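Local structure of Two-component system sensor histidine kinase (Bacteroides thetaiotaomicron, 3OTT) at residues 317-328 / 339-350. The protein probably acts as a membrane-bound sensor histidine kinase and transcription regulator, its extracellular beta-propeller and beta-sandwich part, described here, apparently sensing saccharides. Numbering follows the deposited sequence.
Sequences ITGTGDGNQFYS and FGGANGLIRFTD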
# COMPACT_ATOMS: atom_id res chain seq x y z
N ILE B 317 -9.10 0.42 -5.52
CA ILE B 317 -9.87 -0.80 -5.84
C ILE B 317 -9.84 -2.12 -4.98
O ILE B 317 -10.82 -2.35 -4.30
CB ILE B 317 -9.76 -1.12 -7.35
CG1 ILE B 317 -10.29 0.04 -8.19
CG2 ILE B 317 -10.43 -2.44 -7.69
CD1 ILE B 317 -11.78 0.53 -7.92
N THR B 318 -8.87 -3.03 -4.89
CA THR B 318 -7.44 -3.06 -4.52
C THR B 318 -7.06 -2.92 -3.03
O THR B 318 -7.06 -3.93 -2.33
CB THR B 318 -6.40 -2.65 -5.59
OG1 THR B 318 -6.34 -3.70 -6.59
CG2 THR B 318 -5.05 -2.54 -5.04
N GLY B 319 -6.75 -1.73 -2.53
CA GLY B 319 -6.13 -1.61 -1.21
C GLY B 319 -4.66 -2.01 -1.12
O GLY B 319 -4.16 -2.25 -0.01
N THR B 320 -3.95 -2.03 -2.26
CA THR B 320 -2.54 -2.44 -2.38
C THR B 320 -1.80 -1.44 -3.25
O THR B 320 -2.41 -0.75 -4.04
CB THR B 320 -2.43 -3.79 -3.13
OG1 THR B 320 -3.26 -4.77 -2.49
CG2 THR B 320 -0.99 -4.30 -3.16
N GLY B 321 -0.47 -1.38 -3.13
CA GLY B 321 0.36 -0.50 -3.96
C GLY B 321 0.88 -1.11 -5.26
O GLY B 321 1.71 -0.49 -5.92
N ASP B 322 0.45 -2.32 -5.62
CA ASP B 322 0.86 -2.96 -6.91
C ASP B 322 0.43 -2.17 -8.15
O ASP B 322 -0.67 -1.64 -8.20
CB ASP B 322 0.30 -4.38 -7.04
CG ASP B 322 0.97 -5.39 -6.09
OD1 ASP B 322 2.21 -5.44 -6.05
OD2 ASP B 322 0.27 -6.14 -5.39
N GLY B 323 1.28 -2.13 -9.15
CA GLY B 323 0.98 -1.43 -10.36
C GLY B 323 0.30 -2.30 -11.41
O GLY B 323 0.29 -3.50 -11.27
N ASN B 324 -0.30 -1.66 -12.41
CA ASN B 324 -0.76 -2.32 -13.57
C ASN B 324 -0.87 -1.30 -14.64
O ASN B 324 -1.27 -0.21 -14.35
CB ASN B 324 -2.14 -2.95 -13.35
CG ASN B 324 -2.41 -4.10 -14.30
OD1 ASN B 324 -1.79 -4.21 -15.35
ND2 ASN B 324 -3.27 -5.00 -13.90
N GLN B 325 -0.51 -1.63 -15.87
CA GLN B 325 -0.86 -0.81 -17.03
C GLN B 325 -2.05 -1.47 -17.77
O GLN B 325 -1.94 -2.59 -18.28
CB GLN B 325 0.32 -0.68 -17.98
CG GLN B 325 0.01 0.18 -19.24
CD GLN B 325 0.15 1.64 -18.94
OE1 GLN B 325 1.03 2.04 -18.18
NE2 GLN B 325 -0.73 2.46 -19.54
N PHE B 326 -3.16 -0.76 -17.87
CA PHE B 326 -4.41 -1.36 -18.35
C PHE B 326 -4.54 -1.36 -19.84
O PHE B 326 -4.48 -0.27 -20.46
CB PHE B 326 -5.64 -0.68 -17.70
CG PHE B 326 -5.73 -0.91 -16.21
CD1 PHE B 326 -5.56 0.13 -15.33
CD2 PHE B 326 -5.99 -2.18 -15.69
CE1 PHE B 326 -5.65 -0.09 -13.97
CE2 PHE B 326 -6.07 -2.41 -14.32
CZ PHE B 326 -5.91 -1.38 -13.47
N TYR B 327 -4.66 -2.57 -20.42
CA TYR B 327 -4.81 -2.75 -21.87
C TYR B 327 -6.19 -3.28 -22.31
O TYR B 327 -6.57 -3.14 -23.48
CB TYR B 327 -3.67 -3.61 -22.48
CG TYR B 327 -2.29 -2.95 -22.34
CD1 TYR B 327 -1.96 -1.77 -23.05
CD2 TYR B 327 -1.33 -3.49 -21.50
CE1 TYR B 327 -0.67 -1.17 -22.94
CE2 TYR B 327 -0.05 -2.88 -21.36
CZ TYR B 327 0.27 -1.75 -22.11
OH TYR B 327 1.53 -1.18 -21.94
N SER B 328 -6.92 -3.87 -21.39
CA SER B 328 -8.27 -4.40 -21.65
C SER B 328 -9.15 -4.10 -20.46
O SER B 328 -8.83 -4.44 -19.31
CB SER B 328 -8.26 -5.89 -21.87
OG SER B 328 -7.30 -6.24 -22.83
N PHE B 339 -10.57 -5.55 -15.50
CA PHE B 339 -9.60 -4.57 -15.93
C PHE B 339 -8.23 -5.26 -15.82
O PHE B 339 -7.77 -5.61 -14.71
CB PHE B 339 -9.65 -3.39 -14.99
CG PHE B 339 -10.77 -2.43 -15.26
CD1 PHE B 339 -11.92 -2.82 -15.95
CD2 PHE B 339 -10.68 -1.11 -14.79
CE1 PHE B 339 -12.93 -1.92 -16.20
CE2 PHE B 339 -11.70 -0.20 -15.02
CZ PHE B 339 -12.85 -0.63 -15.75
N GLY B 340 -7.60 -5.46 -16.97
CA GLY B 340 -6.32 -6.21 -17.04
C GLY B 340 -5.31 -5.49 -17.94
O GLY B 340 -5.67 -4.60 -18.75
N GLY B 341 -4.07 -5.90 -17.83
CA GLY B 341 -3.02 -5.35 -18.67
C GLY B 341 -1.70 -6.04 -18.44
O GLY B 341 -1.65 -7.23 -18.41
N ALA B 342 -0.65 -5.27 -18.20
CA ALA B 342 0.72 -5.81 -18.11
C ALA B 342 0.85 -6.68 -16.90
O ALA B 342 1.57 -7.65 -16.93
CB ALA B 342 1.73 -4.67 -18.00
N ASN B 343 0.21 -6.31 -15.79
CA ASN B 343 0.48 -7.00 -14.53
C ASN B 343 -0.72 -7.78 -14.01
O ASN B 343 -1.09 -7.62 -12.83
CB ASN B 343 0.91 -6.00 -13.43
CG ASN B 343 1.55 -6.72 -12.19
OD1 ASN B 343 2.08 -7.85 -12.29
ND2 ASN B 343 1.49 -6.05 -11.02
N GLY B 344 -1.35 -8.59 -14.87
CA GLY B 344 -2.47 -9.43 -14.41
C GLY B 344 -3.87 -8.81 -14.56
O GLY B 344 -4.06 -7.76 -15.21
N LEU B 345 -4.86 -9.44 -13.95
CA LEU B 345 -6.25 -9.13 -14.26
C LEU B 345 -7.07 -8.98 -12.98
O LEU B 345 -7.11 -9.88 -12.14
CB LEU B 345 -6.84 -10.26 -15.14
CG LEU B 345 -8.31 -10.27 -15.55
CD1 LEU B 345 -8.70 -9.16 -16.52
CD2 LEU B 345 -8.75 -11.65 -16.15
N ILE B 346 -7.78 -7.87 -12.88
CA ILE B 346 -8.50 -7.55 -11.68
C ILE B 346 -10.01 -7.63 -11.93
O ILE B 346 -10.51 -6.96 -12.86
CB ILE B 346 -8.11 -6.18 -11.16
CG1 ILE B 346 -6.58 -6.05 -11.05
CG2 ILE B 346 -8.79 -5.87 -9.80
CD1 ILE B 346 -6.12 -4.61 -10.84
N ARG B 347 -10.69 -8.46 -11.11
CA ARG B 347 -12.14 -8.52 -11.05
C ARG B 347 -12.70 -7.75 -9.85
O ARG B 347 -12.24 -7.95 -8.72
CB ARG B 347 -12.62 -9.95 -10.83
CG ARG B 347 -14.02 -10.22 -11.26
CD ARG B 347 -14.42 -11.58 -10.75
NE ARG B 347 -14.93 -11.46 -9.40
CZ ARG B 347 -15.61 -12.42 -8.76
NH1 ARG B 347 -15.85 -13.57 -9.36
NH2 ARG B 347 -16.07 -12.19 -7.53
N PHE B 348 -13.72 -6.94 -10.09
CA PHE B 348 -14.26 -6.12 -9.01
C PHE B 348 -15.66 -5.66 -9.40
O PHE B 348 -16.02 -5.75 -10.58
CB PHE B 348 -13.29 -4.94 -8.68
CG PHE B 348 -13.12 -3.94 -9.79
CD1 PHE B 348 -12.29 -4.22 -10.89
CD2 PHE B 348 -13.77 -2.70 -9.72
CE1 PHE B 348 -12.12 -3.25 -11.94
CE2 PHE B 348 -13.62 -1.74 -10.76
CZ PHE B 348 -12.80 -2.04 -11.90
N THR B 349 -16.47 -5.22 -8.46
CA THR B 349 -17.86 -4.89 -8.76
C THR B 349 -18.24 -3.40 -8.70
O THR B 349 -19.25 -2.98 -9.28
CB THR B 349 -18.82 -5.62 -7.82
OG1 THR B 349 -18.55 -5.20 -6.48
CG2 THR B 349 -18.65 -7.16 -7.95
N ASP B 350 -17.48 -2.58 -8.01
CA ASP B 350 -17.84 -1.16 -8.11
C ASP B 350 -16.62 -0.28 -8.41
O ASP B 350 -15.59 -0.44 -7.76
CB ASP B 350 -18.66 -0.64 -6.90
CG ASP B 350 -17.78 -0.24 -5.71
OD1 ASP B 350 -17.75 0.98 -5.41
OD2 ASP B 350 -17.13 -1.14 -5.08
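With CG anti to the backbone N in both N324 (chi1 -156°) and N343 (chi1 -165°), each carboxamide bonds to backbone atoms of the opposite segment, the amide planes 71° apart. N324 straddles the turn after strand 339-341: OD1 accepts N343 N at 2.9 Å, the donor lying well above its carbonyl plane, while ND2 gives a hydrogen to G344 O at 3.2 Å. G344 O also accepts G341 N, from the opposite face of its plane, so the turn's own closing bond and the N324 amide share one oxygen. N343 answers with ND2, which meets G323 O at 2.8 Å almost exactly in its own amide plane; the N324 amide is thus held at both ends, the N343 amide through its ND2. Next along, A342 N binds Q325 O. A classic beta bulge follows: Y327 and S328 both donate to G340 O, Y327 N on a lone pair in the carbonyl plane, and G340 N returns a bond to S328 O at 2.8 Å. G341, lacking a side chain, brings its CA to 3.0 Å from Q325 O in a CA-H...O contact. On the apolar side, F326 CE2 touches F339 CB at 3.8 Å, and I346 CD1 lies at the ring edge. Farther along, I317 CG2 sits over one face of the F348 ring, 4.1 Å from its centroid, in a CH-pi contact. These bonds pair the first two strands of a four-stranded antiparallel propeller blade, 326-331 and 337-341, and tie the segment leading into it to the turn before 344-348. W360, in outermost strand 359-361, packs on I346 and donates NE1 to N343 O in a hydrogen bond; D617, between strands 610-615 and 618-623 of another blade, accepts N324 N through OD1, and Y327 OH bonds Q127 of the second subunit.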